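Local coordinates for protein putative glutathionylspermidine synthase (Methylobacillus flagellatus, PDB 3N6X) that probably catalyses an ATP-dependent ligation as a circularly permuted ATP-grasp enzyme, perhaps joining a carboxylate to an amine as glutathionylspermidine synthases do, at residues A[219-225]-A[271-277]; A[199-204]-A[238-244]; A[362-367]-A[378-382]; A[355-359]-A[393-397]; A[89-94]-A[337-343]. One frame throughout, in Å; residues are numbered along the deposited sequence.

Overall arrangement
The contacts form two units and a long-range link. Contacts 1 and 2 touch: helices 199-209 and 232-242 of contact 2 cover the L222 and Y274 face of contact 1, L222 CD1 3.5 Å from I238 CG2. Contacts 3 and 4 form the second unit, their centres 11 Å apart; V358 and I396 of contact 4 pack on V367 of contact 3. The units lie far apart, contacts 1 and 3 about 40 Å between centres. Contact 5 joins residues some 240 positions apart; its centre is about 30 Å from that of contact 1 and 27 Å from that of contact 3. Glycerols, probably from the crystallisation liquor, lie beside I277 (contact 1) and E338 (contact 5).

Contact 1: residues A[219-225]-A[271-277]; sequences TVVLLTP and DVIYRRI
L223, I277 and Y274 bury the most surface where strands 220-223 and 272-275 run parallel in register, V220 beside V272 through L223 beside R275. Axes approach to 4.7 Å at a crossing angle of -28°. L223 (t, p) sets CB 3.6 Å from I273 CG2 and CG 3.6 Å from CD1 of I277. I277 (m, t) also brings CG1 to 3.7 Å from P225 CD. On the other face Y274 (t) places CD2 3.6 Å from L222 CD1, and its OH accepts R276 NH1 at 3.0 Å; R276 NH2 also salt-bridges E234. The backbone ladder runs V272 N to T219 O (3.1 Å), V221 N to V272 O (3.1 Å), Y274 N to V221 O (2.9 Å), L223 N to Y274 O (3.0 Å) and R276 N to L223 O (2.9 Å). Beyond the ladder, D271 OD2 accepts T219 N at 2.9 Å. Helices 199-209 and 232-242 cover the V220, L222 and Y274 face, as in a layered alpha/beta domain with a parallel sheet core.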
# COMPACT_ATOMS: atom_id res chain seq x y z
N THR A 219 -5.47 -9.02 -24.55
CA THR A 219 -5.33 -7.59 -24.68
C THR A 219 -5.57 -7.00 -23.29
O THR A 219 -6.59 -7.30 -22.67
CB THR A 219 -6.31 -7.06 -25.74
OG1 THR A 219 -5.96 -7.60 -27.01
CG2 THR A 219 -6.33 -5.53 -25.81
N VAL A 220 -4.62 -6.20 -22.79
CA VAL A 220 -4.70 -5.60 -21.46
C VAL A 220 -4.79 -4.08 -21.58
O VAL A 220 -4.03 -3.49 -22.33
CB VAL A 220 -3.50 -6.03 -20.56
CG1 VAL A 220 -3.68 -5.52 -19.12
CG2 VAL A 220 -3.30 -7.55 -20.57
N VAL A 221 -5.72 -3.46 -20.85
CA VAL A 221 -5.86 -2.00 -20.82
C VAL A 221 -5.88 -1.53 -19.35
O VAL A 221 -6.13 -2.34 -18.45
CB VAL A 221 -7.11 -1.48 -21.61
CG1 VAL A 221 -7.09 -1.93 -23.07
CG2 VAL A 221 -8.41 -1.89 -20.92
N LEU A 222 -5.61 -0.25 -19.12
CA LEU A 222 -5.72 0.34 -17.78
C LEU A 222 -6.91 1.31 -17.79
O LEU A 222 -6.86 2.34 -18.48
CB LEU A 222 -4.42 1.06 -17.38
CG LEU A 222 -4.23 1.36 -15.85
CD1 LEU A 222 -2.78 1.68 -15.55
CD2 LEU A 222 -5.12 2.51 -15.37
N LEU A 223 -7.99 0.97 -17.04
CA LEU A 223 -9.17 1.84 -16.94
C LEU A 223 -8.98 2.91 -15.85
O LEU A 223 -8.83 2.58 -14.67
CB LEU A 223 -10.44 1.01 -16.72
CG LEU A 223 -11.74 1.75 -16.41
CD1 LEU A 223 -12.22 2.58 -17.62
CD2 LEU A 223 -12.82 0.78 -15.97
N THR A 224 -8.89 4.18 -16.27
CA THR A 224 -8.67 5.32 -15.37
C THR A 224 -9.93 6.21 -15.24
O THR A 224 -10.67 6.37 -16.22
CB THR A 224 -7.45 6.16 -15.85
OG1 THR A 224 -7.20 7.21 -14.91
CG2 THR A 224 -7.66 6.79 -17.25
N PRO A 225 -10.16 6.85 -14.06
CA PRO A 225 -11.27 7.81 -13.98
C PRO A 225 -10.99 9.07 -14.81
O PRO A 225 -11.91 9.71 -15.29
CB PRO A 225 -11.37 8.13 -12.49
CG PRO A 225 -10.05 7.80 -11.93
CD PRO A 225 -9.41 6.76 -12.79
N ASP A 271 -9.43 -8.20 -23.01
CA ASP A 271 -9.51 -9.42 -22.22
C ASP A 271 -9.28 -9.20 -20.73
O ASP A 271 -9.89 -9.90 -19.91
CB ASP A 271 -8.56 -10.49 -22.78
CG ASP A 271 -8.82 -10.78 -24.25
OD1 ASP A 271 -9.94 -11.26 -24.58
OD2 ASP A 271 -7.96 -10.43 -25.09
N VAL A 272 -8.39 -8.26 -20.38
CA VAL A 272 -8.07 -7.96 -18.98
C VAL A 272 -8.07 -6.45 -18.77
O VAL A 272 -7.44 -5.72 -19.54
CB VAL A 272 -6.70 -8.58 -18.53
CG1 VAL A 272 -6.46 -8.35 -17.04
CG2 VAL A 272 -6.62 -10.07 -18.86
N ILE A 273 -8.78 -5.98 -17.73
CA ILE A 273 -8.80 -4.56 -17.37
C ILE A 273 -8.14 -4.37 -16.01
O ILE A 273 -8.63 -4.91 -15.00
CB ILE A 273 -10.25 -3.97 -17.37
CG1 ILE A 273 -10.88 -4.01 -18.77
CG2 ILE A 273 -10.25 -2.55 -16.79
CD1 ILE A 273 -12.44 -3.94 -18.75
N TYR A 274 -7.05 -3.62 -15.98
CA TYR A 274 -6.42 -3.24 -14.74
C TYR A 274 -7.19 -2.01 -14.29
O TYR A 274 -7.05 -0.95 -14.89
CB TYR A 274 -4.92 -2.94 -14.98
CG TYR A 274 -4.16 -2.31 -13.83
CD1 TYR A 274 -4.54 -2.55 -12.51
CD2 TYR A 274 -2.99 -1.59 -14.05
CE1 TYR A 274 -3.85 -1.97 -11.44
CE2 TYR A 274 -2.28 -1.03 -12.99
CZ TYR A 274 -2.72 -1.21 -11.69
OH TYR A 274 -2.02 -0.64 -10.64
N ARG A 275 -8.15 -2.21 -13.37
CA ARG A 275 -9.03 -1.11 -12.97
C ARG A 275 -8.44 -0.22 -11.89
O ARG A 275 -8.03 -0.70 -10.84
CB ARG A 275 -10.47 -1.59 -12.62
CG ARG A 275 -10.56 -2.56 -11.46
CD ARG A 275 -11.70 -2.22 -10.52
NE ARG A 275 -11.71 -3.11 -9.35
CZ ARG A 275 -11.52 -2.70 -8.10
NH1 ARG A 275 -11.35 -1.40 -7.84
NH2 ARG A 275 -11.52 -3.57 -7.09
N ARG A 276 -8.39 1.09 -12.17
CA ARG A 276 -7.95 2.06 -11.18
C ARG A 276 -9.13 2.97 -10.81
O ARG A 276 -8.96 4.15 -10.49
CB ARG A 276 -6.70 2.84 -11.65
CG ARG A 276 -5.42 1.96 -11.74
CD ARG A 276 -4.93 1.43 -10.38
NE ARG A 276 -4.50 2.51 -9.49
CZ ARG A 276 -3.24 2.90 -9.35
NH1 ARG A 276 -2.27 2.26 -9.99
NH2 ARG A 276 -2.94 3.92 -8.55
N ILE A 277 -10.33 2.40 -10.87
CA ILE A 277 -11.59 3.04 -10.51
C ILE A 277 -12.23 2.19 -9.40
O ILE A 277 -12.08 0.97 -9.42
CB ILE A 277 -12.52 3.13 -11.77
CG1 ILE A 277 -11.90 4.03 -12.86
CG2 ILE A 277 -13.91 3.60 -11.40
CD1 ILE A 277 -12.76 4.28 -14.05

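Contact 2: residues A[199-204]-A[238-244]; sequences YPQVLL and IAQQMGI
A glutamine side chain of one helix reaches over to the backbone carbonyls at the end of another: Q201 NE2 donates to M242 O at 3.1 Å and, weakly, to Q241 O at 3.4 Å. Q201 gets there with chi1 and chi2 both m. The two helical segments, 199-204 and 238-242, cross almost at right angles (-81°), their axes 8.8 Å apart, and P200 and M242 have the closest CA atoms, 5.2 Å apart. P200 fits against the second helix, its CG 3.7 Å from I238 CD1 and 3.5 Å from Q241 CB. M242, a selenomethionine in m, t, m, buries the most surface: its CG lies 3.3 Å from P200 O, and its SE is 4.0 Å from L203 CD2. At the rim of the Y199 ring, CE1 approaches I238 CD1 at 3.9 Å. L204 (t, p) brings CD1 to 3.7 Å from I244 CG2. The second helix ends in a Schellman motif: G243 takes positive phi (84°), I244 N bonds to A239 O at 3.1 Å, and G243 N makes a weak bond to Q240 O at 3.1 Å. L203, I238 and M242 all reach Y274 beneath them. This is how two crossed helices cover one face of an alpha/beta sheet, the second turning directly into strand 245-247 to complete a beta-alpha-beta unit with strand 220-223.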
# COMPACT_ATOMS: atom_id res chain seq x y z
N TYR A 199 9.20 -3.85 -12.33
CA TYR A 199 7.87 -3.97 -11.72
C TYR A 199 6.74 -3.90 -12.77
O TYR A 199 5.97 -4.84 -12.85
CB TYR A 199 7.66 -2.92 -10.58
CG TYR A 199 6.24 -2.88 -10.04
CD1 TYR A 199 5.24 -2.16 -10.70
CD2 TYR A 199 5.89 -3.59 -8.89
CE1 TYR A 199 3.93 -2.18 -10.25
CE2 TYR A 199 4.58 -3.58 -8.41
CZ TYR A 199 3.60 -2.89 -9.11
OH TYR A 199 2.31 -2.87 -8.65
N PRO A 200 6.67 -2.84 -13.65
CA PRO A 200 5.57 -2.78 -14.64
C PRO A 200 5.45 -3.98 -15.56
O PRO A 200 4.34 -4.39 -15.90
CB PRO A 200 5.88 -1.50 -15.41
CG PRO A 200 6.60 -0.66 -14.44
CD PRO A 200 7.47 -1.60 -13.68
N GLN A 201 6.59 -4.58 -15.94
CA GLN A 201 6.58 -5.75 -16.82
C GLN A 201 6.22 -7.03 -16.06
O GLN A 201 5.56 -7.90 -16.63
CB GLN A 201 7.91 -5.89 -17.59
CG GLN A 201 8.07 -4.85 -18.71
CD GLN A 201 6.94 -4.88 -19.72
OE1 GLN A 201 6.57 -5.93 -20.26
NE2 GLN A 201 6.41 -3.72 -20.02
N VAL A 202 6.58 -7.11 -14.77
CA VAL A 202 6.15 -8.22 -13.90
C VAL A 202 4.62 -8.11 -13.73
O VAL A 202 3.91 -9.10 -13.88
CB VAL A 202 6.89 -8.21 -12.51
CG1 VAL A 202 6.27 -9.25 -11.55
CG2 VAL A 202 8.39 -8.45 -12.68
N LEU A 203 4.11 -6.89 -13.49
CA LEU A 203 2.66 -6.68 -13.35
C LEU A 203 1.90 -7.01 -14.65
O LEU A 203 0.89 -7.71 -14.61
CB LEU A 203 2.36 -5.23 -12.87
CG LEU A 203 0.87 -4.81 -12.89
CD1 LEU A 203 0.03 -5.71 -11.98
CD2 LEU A 203 0.72 -3.33 -12.49
N LEU A 204 2.40 -6.54 -15.81
CA LEU A 204 1.76 -6.84 -17.09
C LEU A 204 1.70 -8.36 -17.32
O LEU A 204 0.66 -8.87 -17.73
CB LEU A 204 2.50 -6.14 -18.26
CG LEU A 204 2.00 -6.49 -19.68
CD1 LEU A 204 0.50 -6.18 -19.85
CD2 LEU A 204 2.81 -5.78 -20.72
N ILE A 238 2.27 4.21 -15.12
CA ILE A 238 2.34 2.76 -15.11
C ILE A 238 1.89 2.13 -16.45
O ILE A 238 2.57 1.25 -16.96
CB ILE A 238 1.70 2.12 -13.82
CG1 ILE A 238 2.26 0.71 -13.55
CG2 ILE A 238 0.19 2.14 -13.83
CD1 ILE A 238 3.59 0.70 -12.86
N ALA A 239 0.82 2.67 -17.07
CA ALA A 239 0.35 2.20 -18.39
C ALA A 239 1.43 2.41 -19.48
O ALA A 239 1.67 1.52 -20.30
CB ALA A 239 -0.94 2.92 -18.78
N GLN A 240 2.10 3.57 -19.44
CA GLN A 240 3.19 3.86 -20.38
C GLN A 240 4.36 2.90 -20.11
O GLN A 240 4.84 2.27 -21.05
CB GLN A 240 3.62 5.34 -20.27
CG GLN A 240 4.59 5.79 -21.36
CD GLN A 240 6.04 5.57 -20.98
OE1 GLN A 240 6.44 5.73 -19.81
NE2 GLN A 240 6.86 5.18 -21.95
N GLN A 241 4.75 2.72 -18.83
CA GLN A 241 5.82 1.77 -18.44
C GLN A 241 5.48 0.33 -18.87
O GLN A 241 6.38 -0.44 -19.21
CB GLN A 241 6.06 1.82 -16.92
CG GLN A 241 6.85 3.04 -16.45
CD GLN A 241 8.20 3.14 -17.12
OE1 GLN A 241 9.01 2.21 -17.11
NE2 GLN A 241 8.44 4.26 -17.78
N MSE A 242 4.20 -0.01 -18.86
CA MSE A 242 3.75 -1.34 -19.24
C MSE A 242 3.65 -1.48 -20.77
O MSE A 242 3.81 -2.57 -21.30
CB MSE A 242 2.38 -1.63 -18.61
CG MSE A 242 2.45 -2.02 -17.15
SE MSE A 242 0.70 -2.55 -16.40
CE MSE A 242 0.07 -0.92 -16.02
N GLY A 243 3.30 -0.38 -21.45
CA GLY A 243 3.08 -0.40 -22.89
C GLY A 243 1.67 -0.83 -23.24
O GLY A 243 1.46 -1.54 -24.23
N ILE A 244 0.69 -0.46 -22.41
CA ILE A 244 -0.73 -0.78 -22.64
C ILE A 244 -1.55 0.51 -22.77
O ILE A 244 -1.12 1.57 -22.30
CB ILE A 244 -1.30 -1.74 -21.55
CG1 ILE A 244 -1.36 -1.04 -20.13
CG2 ILE A 244 -0.55 -3.08 -21.53
CD1 ILE A 244 -2.10 -1.81 -19.06

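Contact 3: residues A[362-367]-A[378-382]; sequences LAELVV and MLVGP
M378, a selenomethionine with an all-t side chain, begins the return strand 378-380, which runs antiparallel to 365-367 at 169° with the axes 4.8 Å apart. Its CE rests 3.8 Å from V366 CG1, and its CA makes a CA-H...O contact of 3.3 Å to V367 O. L379 forms a hydrogen-bonded pair with V367: L379 N to V367 O is 2.9 Å and V367 N to L379 O is 3.0 Å. The side chain of L379 packs CD2 3.8 Å from L362 CG, on the face that helix 386-398 covers through F392. V380 follows in the non-hydrogen-bonded pair with V366, CA atoms 4.8 Å apart, its side chain on the other face. G381 N donates to L365 O at 2.9 Å, while its CA presses against L362 O at 3.3 Å; a CB there would clash with the L362 and L365 carbonyls. The chain turns 3-10 at G381 and P382; P382 N, lacking a hydrogen, merely packs 3.1 Å from A363 O. The strands form a beta hairpin at one edge of a four-stranded antiparallel sheet. Its connecting glycine-rich loop is partly disordered, consistent with the mobile loop that closes over nucleotide phosphates in the ATP-grasp fold.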
# COMPACT_ATOMS: atom_id res chain seq x y z
N LEU A 362 -7.35 7.42 26.56
CA LEU A 362 -7.03 8.28 25.41
C LEU A 362 -5.59 8.81 25.37
O LEU A 362 -5.01 8.91 24.28
CB LEU A 362 -8.05 9.42 25.33
CG LEU A 362 -8.29 10.04 23.95
CD1 LEU A 362 -8.87 9.03 22.98
CD2 LEU A 362 -9.21 11.23 24.05
N ALA A 363 -5.00 9.14 26.53
CA ALA A 363 -3.64 9.71 26.61
C ALA A 363 -2.51 8.66 26.39
O ALA A 363 -1.32 9.01 26.45
CB ALA A 363 -3.44 10.42 27.95
N GLU A 364 -2.88 7.38 26.15
CA GLU A 364 -1.93 6.28 25.95
C GLU A 364 -2.04 5.69 24.54
O GLU A 364 -1.24 4.82 24.18
CB GLU A 364 -2.19 5.16 26.98
CG GLU A 364 -1.89 5.55 28.41
CD GLU A 364 -2.59 4.67 29.43
OE1 GLU A 364 -2.22 3.47 29.53
OE2 GLU A 364 -3.51 5.16 30.11
N LEU A 365 -3.02 6.16 23.76
CA LEU A 365 -3.32 5.57 22.46
C LEU A 365 -3.15 6.52 21.30
O LEU A 365 -2.99 7.73 21.50
CB LEU A 365 -4.76 5.01 22.45
CG LEU A 365 -5.11 4.01 23.55
CD1 LEU A 365 -6.61 3.84 23.66
CD2 LEU A 365 -4.43 2.67 23.32
N VAL A 366 -3.24 5.97 20.07
CA VAL A 366 -3.21 6.71 18.82
C VAL A 366 -4.57 6.52 18.18
O VAL A 366 -4.98 5.38 17.93
CB VAL A 366 -2.06 6.22 17.88
CG1 VAL A 366 -2.19 6.83 16.49
CG2 VAL A 366 -0.70 6.52 18.48
N VAL A 367 -5.29 7.61 17.93
CA VAL A 367 -6.62 7.52 17.34
C VAL A 367 -6.60 8.10 15.95
O VAL A 367 -5.99 9.13 15.74
CB VAL A 367 -7.72 8.18 18.24
CG1 VAL A 367 -9.11 7.88 17.71
CG2 VAL A 367 -7.58 7.73 19.69
N MSE A 378 -5.89 12.87 13.41
CA MSE A 378 -5.12 11.87 14.16
C MSE A 378 -4.66 12.45 15.49
O MSE A 378 -4.09 13.54 15.53
CB MSE A 378 -3.91 11.38 13.33
CG MSE A 378 -2.88 10.60 14.15
SE MSE A 378 -1.58 9.66 13.05
CE MSE A 378 -0.22 9.34 14.37
N LEU A 379 -4.87 11.70 16.58
CA LEU A 379 -4.44 12.13 17.90
C LEU A 379 -3.36 11.21 18.46
O LEU A 379 -3.56 10.00 18.51
CB LEU A 379 -5.63 12.22 18.88
CG LEU A 379 -5.26 12.39 20.37
CD1 LEU A 379 -5.22 13.85 20.77
CD2 LEU A 379 -6.21 11.62 21.25
N VAL A 380 -2.25 11.79 18.93
CA VAL A 380 -1.20 11.04 19.60
C VAL A 380 -1.32 11.32 21.09
O VAL A 380 -0.84 12.34 21.58
CB VAL A 380 0.22 11.34 19.03
CG1 VAL A 380 1.28 10.48 19.72
CG2 VAL A 380 0.27 11.15 17.52
N GLY A 381 -2.05 10.44 21.77
CA GLY A 381 -2.33 10.53 23.20
C GLY A 381 -1.16 10.94 24.08
O GLY A 381 -1.29 11.89 24.85
N PRO A 382 0.02 10.26 23.99
CA PRO A 382 1.15 10.65 24.86
C PRO A 382 1.77 12.01 24.51
O PRO A 382 2.46 12.60 25.35
CB PRO A 382 2.15 9.50 24.67
CG PRO A 382 1.38 8.39 24.00
CD PRO A 382 0.36 9.08 23.17

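Contact 4: residues A[355-359]-A[393-397]; sequences LKYVL and RQRIL
Helical segments 355-359 and 393-397 run nearly antiparallel, 167° between their directions, with the axes 11.7 Å apart. L359 and R393 have the closest CA atoms, still 6.7 Å apart, so long side chains span the gap. L359 (m, t) does most of this, its CA-to-CB bond directed toward the other helix: CD2 lies 3.8 Å from R393 CG and 4.1 Å from I396 CG2, and CD1 3.8 Å from L397 CD2. One turn earlier, L355 (t, p) sets CD1 3.7 Å from I396 CG2 and CD2 4.3 Å from L397 CD2. R393 reaches across at the L359 end of the seam, and a water joins its NE (3.0 Å) to L359 O (3.4 Å), both bonds weak. Beneath, V358 and I396 reach V367 in strand 365-369, so both helices lie on one face of the antiparallel sheet. With no direct hydrogen bond between the segments, the pairing rests on leucine and isoleucine contacts and the aliphatic part of R393, a largely apolar seam near the surface.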
# COMPACT_ATOMS: atom_id res chain seq x y z
N LEU A 355 -15.10 1.81 22.29
CA LEU A 355 -15.29 3.24 22.53
C LEU A 355 -15.08 3.57 24.02
O LEU A 355 -14.39 4.53 24.34
CB LEU A 355 -16.69 3.68 22.06
CG LEU A 355 -17.03 5.17 22.23
CD1 LEU A 355 -16.05 6.06 21.50
CD2 LEU A 355 -18.42 5.45 21.77
N LYS A 356 -15.63 2.73 24.92
CA LYS A 356 -15.49 2.93 26.37
C LYS A 356 -14.02 2.88 26.78
O LYS A 356 -13.55 3.77 27.49
CB LYS A 356 -16.31 1.89 27.14
CG LYS A 356 -15.96 1.81 28.63
CD LYS A 356 -16.88 0.87 29.39
CE LYS A 356 -16.80 -0.56 28.92
NZ LYS A 356 -17.65 -1.45 29.74
N TYR A 357 -13.28 1.85 26.31
CA TYR A 357 -11.87 1.68 26.63
C TYR A 357 -11.03 2.83 26.12
O TYR A 357 -10.26 3.40 26.87
CB TYR A 357 -11.33 0.33 26.10
CG TYR A 357 -9.88 0.10 26.47
CD1 TYR A 357 -8.84 0.57 25.67
CD2 TYR A 357 -9.54 -0.50 27.68
CE1 TYR A 357 -7.51 0.41 26.04
CE2 TYR A 357 -8.21 -0.67 28.06
CZ TYR A 357 -7.20 -0.21 27.24
OH TYR A 357 -5.89 -0.35 27.62
N VAL A 358 -11.19 3.17 24.83
CA VAL A 358 -10.40 4.23 24.19
C VAL A 358 -10.56 5.58 24.89
O VAL A 358 -9.56 6.19 25.22
CB VAL A 358 -10.65 4.31 22.66
CG1 VAL A 358 -9.92 5.50 22.05
CG2 VAL A 358 -10.23 3.02 21.98
N LEU A 359 -11.82 6.01 25.15
CA LEU A 359 -12.08 7.29 25.83
C LEU A 359 -11.53 7.31 27.25
O LEU A 359 -11.14 8.37 27.74
CB LEU A 359 -13.58 7.61 25.84
CG LEU A 359 -14.20 7.91 24.47
CD1 LEU A 359 -15.68 8.12 24.60
CD2 LEU A 359 -13.54 9.13 23.82
N ARG A 393 -11.87 14.06 22.35
CA ARG A 393 -12.92 13.28 23.01
C ARG A 393 -14.30 13.71 22.46
O ARG A 393 -15.13 12.85 22.12
CB ARG A 393 -12.84 13.53 24.53
CG ARG A 393 -13.69 12.61 25.36
CD ARG A 393 -13.38 12.80 26.83
NE ARG A 393 -13.45 11.54 27.58
CZ ARG A 393 -14.55 11.08 28.16
NH1 ARG A 393 -15.69 11.77 28.09
NH2 ARG A 393 -14.53 9.93 28.82
N GLN A 394 -14.52 15.04 22.31
CA GLN A 394 -15.75 15.59 21.74
C GLN A 394 -15.84 15.27 20.26
O GLN A 394 -16.91 14.91 19.78
CB GLN A 394 -15.84 17.13 21.95
CG GLN A 394 -15.62 17.60 23.41
CD GLN A 394 -16.48 16.87 24.42
OE1 GLN A 394 -17.69 16.66 24.22
NE2 GLN A 394 -15.87 16.47 25.54
N ARG A 395 -14.70 15.39 19.53
CA ARG A 395 -14.62 15.07 18.09
C ARG A 395 -15.01 13.59 17.84
O ARG A 395 -15.85 13.30 16.98
CB ARG A 395 -13.21 15.36 17.55
CG ARG A 395 -13.12 15.45 16.03
CD ARG A 395 -11.67 15.49 15.54
NE ARG A 395 -11.03 16.78 15.80
N ILE A 396 -14.46 12.68 18.68
CA ILE A 396 -14.79 11.25 18.62
C ILE A 396 -16.29 11.03 18.85
O ILE A 396 -16.94 10.39 18.03
CB ILE A 396 -13.93 10.43 19.62
CG1 ILE A 396 -12.45 10.36 19.17
CG2 ILE A 396 -14.53 9.02 19.83
CD1 ILE A 396 -11.47 9.86 20.24
N LEU A 397 -16.85 11.58 19.94
CA LEU A 397 -18.27 11.36 20.28
C LEU A 397 -19.26 11.95 19.29
O LEU A 397 -20.40 11.48 19.21
CB LEU A 397 -18.57 11.75 21.73
CG LEU A 397 -17.94 10.81 22.77
CD1 LEU A 397 -17.71 11.49 24.06
CD2 LEU A 397 -18.77 9.55 22.95
O HOH W 1 -10.45 11.73 28.03

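Contact 5: residues A[89-94]-A[337-343]; sequences DGAIQR and EEPILSN
Two side chains on successive positions of helix 81-105 hold segment 337-343. Q93 (t, t) uses both ends of its amide: NE2 donates to E337 OE1 at 2.8 Å and to E338 O at 3.1 Å, while OE1 accepts I340 N at 2.9 Å. R94, extended with chi1 to chi3 all t, presents the edge of its guanidinium to N343, whose OD1 accepts from both NH1 and NH2 at 2.8 Å; R94 NE also salt-bridges D162. Two waters reinforce these bonds. One donates to G90 O and Q93 OE1, each at 2.7 Å, and accepts L341 N at 3.1 Å. The other accepts R94 NH1 at 2.9 Å and donates to L341 O at 2.8 Å. Packing follows around G90, where the two backbones are nearest, the CA atoms of G90 and I340 being 4.9 Å apart. G90 CA sits 3.7 Å from I340 CG2 and G90 C 3.5 Å from L341 CD1, so close that a CB would clash with L341 CG. I340 CD1 lies 3.8 Å from D89 O. Beyond the contact, E338 salt-bridges R332 of helix 327-335, a helix whose I331 and V327 pack on Q93 and R94, and S342 pairs by its backbone with V159. The irregular segment 337-343 thus leaves helix 327-335, crosses helix 81-105 and, as a short, weakly bonded strand about 342-343, runs parallel to strand 157-163 in the large mixed sheet.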
# COMPACT_ATOMS: atom_id res chain seq x y z
N ASP A 89 8.40 -13.25 2.83
CA ASP A 89 7.67 -14.47 3.18
C ASP A 89 6.42 -14.14 3.97
O ASP A 89 5.36 -14.69 3.70
CB ASP A 89 8.57 -15.44 3.99
CG ASP A 89 9.60 -16.18 3.16
OD1 ASP A 89 9.35 -16.41 1.95
OD2 ASP A 89 10.65 -16.57 3.73
N GLY A 90 6.54 -13.18 4.90
CA GLY A 90 5.43 -12.70 5.72
C GLY A 90 4.32 -12.03 4.93
O GLY A 90 3.14 -12.30 5.17
N ALA A 91 4.70 -11.16 3.97
CA ALA A 91 3.74 -10.45 3.10
C ALA A 91 3.02 -11.40 2.15
O ALA A 91 1.80 -11.29 1.99
CB ALA A 91 4.44 -9.34 2.33
N ILE A 92 3.75 -12.39 1.56
CA ILE A 92 3.16 -13.38 0.64
C ILE A 92 2.16 -14.27 1.40
O ILE A 92 1.07 -14.56 0.89
CB ILE A 92 4.27 -14.22 -0.08
CG1 ILE A 92 4.99 -13.37 -1.14
CG2 ILE A 92 3.69 -15.53 -0.70
CD1 ILE A 92 6.35 -13.94 -1.62
N GLN A 93 2.53 -14.69 2.63
CA GLN A 93 1.67 -15.54 3.47
C GLN A 93 0.35 -14.83 3.76
O GLN A 93 -0.71 -15.44 3.60
CB GLN A 93 2.39 -15.89 4.79
CG GLN A 93 1.52 -16.72 5.74
CD GLN A 93 2.04 -16.71 7.14
OE1 GLN A 93 2.10 -15.67 7.80
NE2 GLN A 93 2.36 -17.87 7.64
N ARG A 94 0.43 -13.54 4.15
CA ARG A 94 -0.72 -12.71 4.48
C ARG A 94 -1.63 -12.52 3.28
O ARG A 94 -2.84 -12.70 3.40
CB ARG A 94 -0.25 -11.36 5.04
CG ARG A 94 -1.38 -10.54 5.65
CD ARG A 94 -0.87 -9.23 6.22
NE ARG A 94 -1.98 -8.43 6.77
CZ ARG A 94 -2.30 -8.38 8.06
NH1 ARG A 94 -1.61 -9.08 8.95
NH2 ARG A 94 -3.32 -7.63 8.46
N GLU A 337 -0.96 -22.33 9.28
CA GLU A 337 0.33 -21.78 9.72
C GLU A 337 0.12 -20.70 10.75
O GLU A 337 -0.95 -20.09 10.79
CB GLU A 337 1.07 -21.15 8.52
CG GLU A 337 1.45 -22.11 7.41
CD GLU A 337 2.05 -21.44 6.18
OE1 GLU A 337 2.13 -20.19 6.14
OE2 GLU A 337 2.45 -22.18 5.25
N GLU A 338 1.17 -20.39 11.50
CA GLU A 338 1.18 -19.26 12.41
C GLU A 338 1.57 -17.99 11.61
O GLU A 338 2.45 -18.07 10.74
CB GLU A 338 2.19 -19.51 13.55
CG GLU A 338 1.60 -20.31 14.71
CD GLU A 338 0.39 -19.66 15.37
OE1 GLU A 338 0.55 -18.58 15.99
OE2 GLU A 338 -0.72 -20.21 15.22
N PRO A 339 0.93 -16.83 11.88
CA PRO A 339 1.29 -15.60 11.14
C PRO A 339 2.76 -15.21 11.32
O PRO A 339 3.24 -15.15 12.45
CB PRO A 339 0.36 -14.54 11.74
CG PRO A 339 -0.77 -15.31 12.32
CD PRO A 339 -0.16 -16.57 12.85
N ILE A 340 3.46 -14.93 10.20
CA ILE A 340 4.86 -14.48 10.25
C ILE A 340 4.89 -13.01 10.72
O ILE A 340 5.68 -12.66 11.60
CB ILE A 340 5.58 -14.68 8.87
CG1 ILE A 340 5.70 -16.18 8.51
CG2 ILE A 340 6.96 -13.95 8.83
CD1 ILE A 340 5.94 -16.44 7.01
N LEU A 341 4.03 -12.17 10.14
CA LEU A 341 3.93 -10.75 10.51
C LEU A 341 2.77 -10.53 11.47
O LEU A 341 1.71 -11.13 11.30
CB LEU A 341 3.75 -9.87 9.26
CG LEU A 341 4.85 -9.96 8.19
CD1 LEU A 341 4.45 -9.17 6.94
CD2 LEU A 341 6.20 -9.47 8.73
N SER A 342 2.95 -9.65 12.45
CA SER A 342 1.91 -9.42 13.45
C SER A 342 1.01 -8.28 13.10
O SER A 342 1.47 -7.25 12.61
CB SER A 342 2.53 -9.16 14.82
OG SER A 342 2.97 -10.37 15.41
N ASN A 343 -0.27 -8.43 13.46
CA ASN A 343 -1.24 -7.36 13.42
C ASN A 343 -0.95 -6.42 14.59
O ASN A 343 -0.23 -6.79 15.53
CB ASN A 343 -2.65 -7.94 13.59
CG ASN A 343 -3.47 -8.01 12.32
OD1 ASN A 343 -2.95 -8.11 11.21
ND2 ASN A 343 -4.78 -8.01 12.48
O HOH W 2 2.30 -12.99 7.68
O HOH W 3 0.30 -11.23 8.86